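Local coordinates for glucose-6-phosphate isomerase like protein (Thermus thermophilus, PDB 1WIW) that probably binds phosphorylated sugars and may interconvert glucose 6-phosphate or mannose 6-phosphate with fructose 6-phosphate, as a two-domain SIS-fold member of the PGI/PMI family, at residues B[130-142]-B[247-261]. Numbering follows the deposited sequence.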
loop_
_atom_site.group_PDB
_atom_site.type_symbol
_atom_site.label_atom_id
_atom_site.label_comp_id
_atom_site.label_asym_id
_atom_site.label_seq_id
_atom_site.Cartn_x
_atom_site.Cartn_y
_atom_site.Cartn_z
ATOM N N SER B 130 10.024 7.710 24.639
ATOM C CA SER B 130 10.924 6.777 23.957
ATOM C C SER B 130 11.071 7.159 22.476
ATOM O O SER B 130 12.131 6.971 21.877
ATOM C CB SER B 130 10.415 5.333 24.081
ATOM O OG SER B 130 9.258 5.112 23.291
ATOM N N VAL B 131 10.003 7.692 21.891
ATOM C CA VAL B 131 10.039 8.124 20.493
ATOM C C VAL B 131 10.971 9.334 20.364
ATOM O O VAL B 131 11.856 9.366 19.514
ATOM C CB VAL B 131 8.635 8.525 20.001
ATOM C CG1 VAL B 131 8.738 9.300 18.683
ATOM C CG2 VAL B 131 7.775 7.283 19.823
ATOM N N ASP B 132 10.752 10.335 21.211
ATOM C CA ASP B 132 11.581 11.539 21.202
ATOM C C ASP B 132 13.051 11.197 21.451
ATOM O O ASP B 132 13.946 11.752 20.815
ATOM C CB ASP B 132 11.097 12.518 22.277
ATOM C CG ASP B 132 9.773 13.175 21.922
ATOM O OD1 ASP B 132 9.224 13.906 22.772
ATOM O OD2 ASP B 132 9.286 12.969 20.793
ATOM N N GLU B 133 13.301 10.289 22.388
ATOM C CA GLU B 133 14.673 9.892 22.703
ATOM C C GLU B 133 15.352 9.282 21.480
ATOM O O GLU B 133 16.506 9.582 21.184
ATOM C CB GLU B 133 14.680 8.894 23.865
ATOM C CG GLU B 133 14.392 9.544 25.212
ATOM C CD GLU B 133 14.111 8.538 26.313
ATOM O OE1 GLU B 133 14.097 8.949 27.494
ATOM O OE2 GLU B 133 13.891 7.345 26.006
ATOM N N ALA B 134 14.621 8.430 20.773
ATOM C CA ALA B 134 15.134 7.777 19.576
ATOM C C ALA B 134 15.422 8.797 18.470
ATOM O O ALA B 134 16.457 8.732 17.804
ATOM C CB ALA B 134 14.134 6.739 19.088
ATOM N N LEU B 135 14.509 9.744 18.274
ATOM C CA LEU B 135 14.712 10.753 17.244
ATOM C C LEU B 135 15.861 11.691 17.592
ATOM O O LEU B 135 16.596 12.116 16.706
ATOM C CB LEU B 135 13.424 11.551 17.001
ATOM C CG LEU B 135 12.534 11.003 15.869
ATOM C CD1 LEU B 135 12.153 9.557 16.143
ATOM C CD2 LEU B 135 11.279 11.868 15.735
ATOM N N LEU B 136 16.028 12.008 18.874
ATOM C CA LEU B 136 17.116 12.894 19.277
ATOM C C LEU B 136 18.451 12.179 19.077
ATOM O O LEU B 136 19.453 12.805 18.731
ATOM C CB LEU B 136 16.955 13.326 20.738
ATOM C CG LEU B 136 15.783 14.261 21.066
ATOM C CD1 LEU B 136 15.721 14.455 22.573
ATOM C CD2 LEU B 136 15.953 15.609 20.357
ATOM N N GLU B 137 18.463 10.865 19.286
ATOM C CA GLU B 137 19.685 10.097 19.090
ATOM C C GLU B 137 19.997 10.099 17.594
ATOM O O GLU B 137 21.122 10.388 17.186
ATOM C CB GLU B 137 19.506 8.660 19.610
ATOM C CG GLU B 137 20.752 7.784 19.482
ATOM C CD GLU B 137 20.802 6.658 20.509
ATOM O OE1 GLU B 137 20.825 6.953 21.728
ATOM O OE2 GLU B 137 20.825 5.472 20.109
ATOM N N GLU B 138 18.984 9.797 16.784
ATOM C CA GLU B 138 19.118 9.766 15.328
ATOM C C GLU B 138 19.663 11.082 14.798
ATOM O O GLU B 138 20.597 11.104 14.000
ATOM C CB GLU B 138 17.756 9.510 14.670
ATOM C CG GLU B 138 17.379 8.049 14.469
ATOM C CD GLU B 138 18.303 7.343 13.498
ATOM O OE1 GLU B 138 18.656 7.946 12.464
ATOM O OE2 GLU B 138 18.667 6.180 13.760
ATOM N N ARG B 139 19.053 12.173 15.250
ATOM C CA ARG B 139 19.423 13.525 14.844
ATOM C C ARG B 139 20.916 13.846 14.943
ATOM O O ARG B 139 21.443 14.620 14.141
ATOM C CB ARG B 139 18.632 14.542 15.677
ATOM C CG ARG B 139 19.066 15.975 15.466
ATOM C CD ARG B 139 19.241 16.699 16.792
ATOM N NE ARG B 139 18.065 17.479 17.148
ATOM C CZ ARG B 139 17.994 18.279 18.206
ATOM N NH1 ARG B 139 16.882 18.956 18.446
ATOM N NH2 ARG B 139 19.025 18.393 19.032
ATOM N N ARG B 140 21.594 13.258 15.922
ATOM C CA ARG B 140 23.021 13.511 16.124
ATOM C C ARG B 140 23.908 13.276 14.905
ATOM O O ARG B 140 24.895 13.981 14.714
ATOM C CB ARG B 140 23.555 12.660 17.280
ATOM C CG ARG B 140 22.924 12.968 18.631
ATOM C CD ARG B 140 23.367 11.948 19.673
ATOM N NE ARG B 140 22.575 12.033 20.898
ATOM C CZ ARG B 140 22.558 11.091 21.836
ATOM N NH1 ARG B 140 21.810 11.244 22.921
ATOM N NH2 ARG B 140 23.287 9.991 21.687
ATOM N N ARG B 141 23.563 12.292 14.083
ATOM C CA ARG B 141 24.375 11.973 12.909
ATOM C C ARG B 141 23.721 12.306 11.574
ATOM O O ARG B 141 24.275 11.987 10.523
ATOM C CB ARG B 141 24.732 10.481 12.926
ATOM C CG ARG B 141 25.497 10.033 14.168
ATOM C CD ARG B 141 25.587 8.511 14.264
ATOM N NE ARG B 141 26.464 7.920 13.256
ATOM C CZ ARG B 141 27.782 8.098 13.214
ATOM N NH1 ARG B 141 28.505 7.521 12.263
ATOM N NH2 ARG B 141 28.379 8.854 14.125
ATOM N N LEU B 142 22.567 12.963 11.605
ATOM C CA LEU B 142 21.852 13.270 10.364
ATOM C C LEU B 142 21.906 14.709 9.859
ATOM O O LEU B 142 21.528 14.983 8.721
ATOM C CB LEU B 142 20.385 12.857 10.511
ATOM C CG LEU B 142 20.120 11.401 10.908
ATOM C CD1 LEU B 142 18.625 11.186 11.033
ATOM C CD2 LEU B 142 20.720 10.447 9.870
ATOM N N THR B 247 16.698 2.665 15.342
ATOM C CA THR B 247 17.050 3.113 16.679
ATOM C C THR B 247 15.781 3.079 17.529
ATOM O O THR B 247 14.682 3.282 17.010
ATOM C CB THR B 247 17.595 4.553 16.630
ATOM O OG1 THR B 247 18.757 4.583 15.793
ATOM C CG2 THR B 247 17.962 5.050 18.033
ATOM N N GLY B 248 15.926 2.817 18.826
ATOM C CA GLY B 248 14.760 2.769 19.694
ATOM C C GLY B 248 14.694 1.534 20.579
ATOM O O GLY B 248 15.236 0.484 20.234
ATOM N N ALA B 249 14.002 1.666 21.709
ATOM C CA ALA B 249 13.863 0.595 22.696
ATOM C C ALA B 249 12.565 -0.202 22.587
ATOM O O ALA B 249 12.333 -1.120 23.372
ATOM C CB ALA B 249 13.987 1.180 24.109
ATOM N N ASN B 250 11.708 0.164 21.643
ATOM C CA ASN B 250 10.452 -0.557 21.443
ATOM C C ASN B 250 10.006 -0.355 19.998
ATOM O O ASN B 250 10.478 0.552 19.314
ATOM C CB ASN B 250 9.376 -0.086 22.439
ATOM C CG ASN B 250 8.971 1.363 22.233
ATOM O OD1 ASN B 250 8.390 1.715 21.207
ATOM N ND2 ASN B 250 9.274 2.212 23.218
ATOM N N ARG B 251 9.101 -1.204 19.535
ATOM C CA ARG B 251 8.649 -1.153 18.152
ATOM C C ARG B 251 8.139 0.194 17.648
ATOM O O ARG B 251 8.482 0.607 16.543
ATOM C CB ARG B 251 7.597 -2.236 17.918
ATOM C CG ARG B 251 8.126 -3.641 18.167
ATOM C CD ARG B 251 9.197 -4.050 17.154
ATOM N NE ARG B 251 9.725 -5.383 17.449
ATOM C CZ ARG B 251 10.804 -5.622 18.190
ATOM N NH1 ARG B 251 11.495 -4.612 18.710
ATOM N NH2 ARG B 251 11.177 -6.874 18.439
ATOM N N LEU B 252 7.327 0.877 18.446
ATOM C CA LEU B 252 6.796 2.167 18.026
ATOM C C LEU B 252 7.924 3.189 17.846
ATOM O O LEU B 252 7.938 3.942 16.873
ATOM C CB LEU B 252 5.761 2.663 19.044
ATOM C CG LEU B 252 4.838 3.809 18.601
ATOM C CD1 LEU B 252 3.582 3.835 19.459
ATOM C CD2 LEU B 252 5.571 5.122 18.704
ATOM N N ALA B 253 8.874 3.207 18.776
ATOM C CA ALA B 253 10.001 4.134 18.692
ATOM C C ALA B 253 10.850 3.811 17.463
ATOM O O ALA B 253 11.271 4.706 16.734
ATOM C CB ALA B 253 10.856 4.041 19.955
ATOM N N GLN B 254 11.093 2.524 17.239
ATOM C CA GLN B 254 11.877 2.080 16.096
ATOM C C GLN B 254 11.237 2.524 14.776
ATOM O O GLN B 254 11.929 2.982 13.857
ATOM C CB GLN B 254 12.025 0.552 16.120
ATOM C CG GLN B 254 12.923 0.039 17.246
ATOM C CD GLN B 254 13.136 -1.464 17.186
ATOM O OE1 GLN B 254 12.195 -2.239 17.326
ATOM N NE2 GLN B 254 14.377 -1.878 16.968
ATOM N N VAL B 255 9.919 2.393 14.680
ATOM C CA VAL B 255 9.221 2.799 13.463
ATOM C C VAL B 255 9.430 4.290 13.201
ATOM O O VAL B 255 9.803 4.691 12.105
ATOM C CB VAL B 255 7.703 2.502 13.558
ATOM C CG1 VAL B 255 6.941 3.248 12.451
ATOM C CG2 VAL B 255 7.464 0.998 13.424
HETATM N N MSE B 256 9.201 5.106 14.221
HETATM C CA MSE B 256 9.354 6.548 14.086
HETATM C C MSE B 256 10.807 6.946 13.796
HETATM O O MSE B 256 11.060 7.893 13.043
HETATM C CB MSE B 256 8.832 7.229 15.350
HETATM C CG MSE B 256 7.817 8.343 15.101
HETATM SE SE MSE B 256 6.423 7.935 13.800
HETATM C CE MSE B 256 5.576 6.466 14.728
ATOM N N ALA B 257 11.763 6.227 14.382
ATOM C CA ALA B 257 13.177 6.510 14.145
ATOM C C ALA B 257 13.503 6.220 12.685
ATOM O O ALA B 257 14.246 6.963 12.048
ATOM C CB ALA B 257 14.059 5.659 15.060
ATOM N N LEU B 258 12.950 5.131 12.157
ATOM C CA LEU B 258 13.178 4.777 10.758
ATOM C C LEU B 258 12.560 5.869 9.891
ATOM O O LEU B 258 13.187 6.366 8.961
ATOM C CB LEU B 258 12.533 3.426 10.426
ATOM C CG LEU B 258 13.246 2.164 10.926
ATOM C CD1 LEU B 258 12.325 0.963 10.779
ATOM C CD2 LEU B 258 14.544 1.948 10.151
ATOM N N TRP B 259 11.322 6.232 10.204
ATOM C CA TRP B 259 10.609 7.278 9.470
ATOM C C TRP B 259 11.419 8.581 9.466
ATOM O O TRP B 259 11.563 9.225 8.427
ATOM C CB TRP B 259 9.242 7.514 10.121
ATOM C CG TRP B 259 8.448 8.635 9.514
ATOM C CD1 TRP B 259 7.636 8.574 8.420
ATOM C CD2 TRP B 259 8.410 9.992 9.970
ATOM N NE1 TRP B 259 7.091 9.815 8.164
ATOM C CE2 TRP B 259 7.553 10.702 9.100
ATOM C CE3 TRP B 259 9.019 10.678 11.032
ATOM C CZ2 TRP B 259 7.289 12.074 9.257
ATOM C CZ3 TRP B 259 8.755 12.043 11.190
ATOM C CH2 TRP B 259 7.897 12.722 10.304
ATOM N N TYR B 260 11.941 8.967 10.628
ATOM C CA TYR B 260 12.728 10.199 10.758
ATOM C C TYR B 260 14.013 10.157 9.923
ATOM O O TYR B 260 14.348 11.126 9.239
ATOM C CB TYR B 260 13.079 10.446 12.228
ATOM C CG TYR B 260 13.787 11.765 12.512
ATOM C CD1 TYR B 260 13.154 12.987 12.274
ATOM C CD2 TYR B 260 15.065 11.786 13.064
ATOM C CE1 TYR B 260 13.775 14.202 12.584
ATOM C CE2 TYR B 260 15.703 13.001 13.378
ATOM C CZ TYR B 260 15.048 14.200 13.138
ATOM O OH TYR B 260 15.651 15.396 13.467
ATOM N N ARG B 261 14.740 9.046 9.975
ATOM C CA ARG B 261 15.969 8.940 9.191
ATOM C C ARG B 261 15.654 8.999 7.695
ATOM O O ARG B 261 16.451 9.498 6.902
ATOM C CB ARG B 261 16.712 7.638 9.506
ATOM C CG ARG B 261 17.986 7.480 8.684
ATOM C CD ARG B 261 18.708 6.168 8.953
ATOM N NE ARG B 261 19.209 6.071 10.318
ATOM C CZ ARG B 261 20.189 5.250 10.689
ATOM N NH1 ARG B 261 20.593 5.214 11.953
ATOM N NH2 ARG B 261 20.777 4.476 9.788
HETATM O O HOH W 1 13.589 4.685 22.534
HETATM O O HOH W 2 16.614 4.190 12.854
#
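Helix 125-139 packs against the first turns of helix 251-272, of the C-terminal SIS domain, and the loop leading into it, E138 meeting R261 and T247 at one end, S130 meeting N250 at the other. The helical-segment axes approach to 8.4 Å and cross at -36°, consistent with the small residues between them: A134 CB rests 4.2 Å from A257 CB. R261 grips the carboxylate of E138 side-on, NE donating to OE1 (2.9 Å) and NH1 to the syn lone pair of OE2 (2.8 Å), the two planes turned 46° apart. The anti lone pair of OE2 takes T247 OG1 (2.6 Å), and a water links OE2 to T247 N. Y260, its CG anti to the backbone N (chi1 -175°), receives L135 CG over one ring face, 4.1 Å from the centroid, with E138 CB at the edge; the phenol reaches on to L21 O. N250, the N-cap, accepts from A253 N through OD1 and donates from ND2 to S130 OG (2.9 Å), which is also hydrogen-bonded to V127 O. Polar bonds at both ends probably help to set the register of the largely apolar strip between them, and E138, held by R261, T247 and a water, is probably ionised.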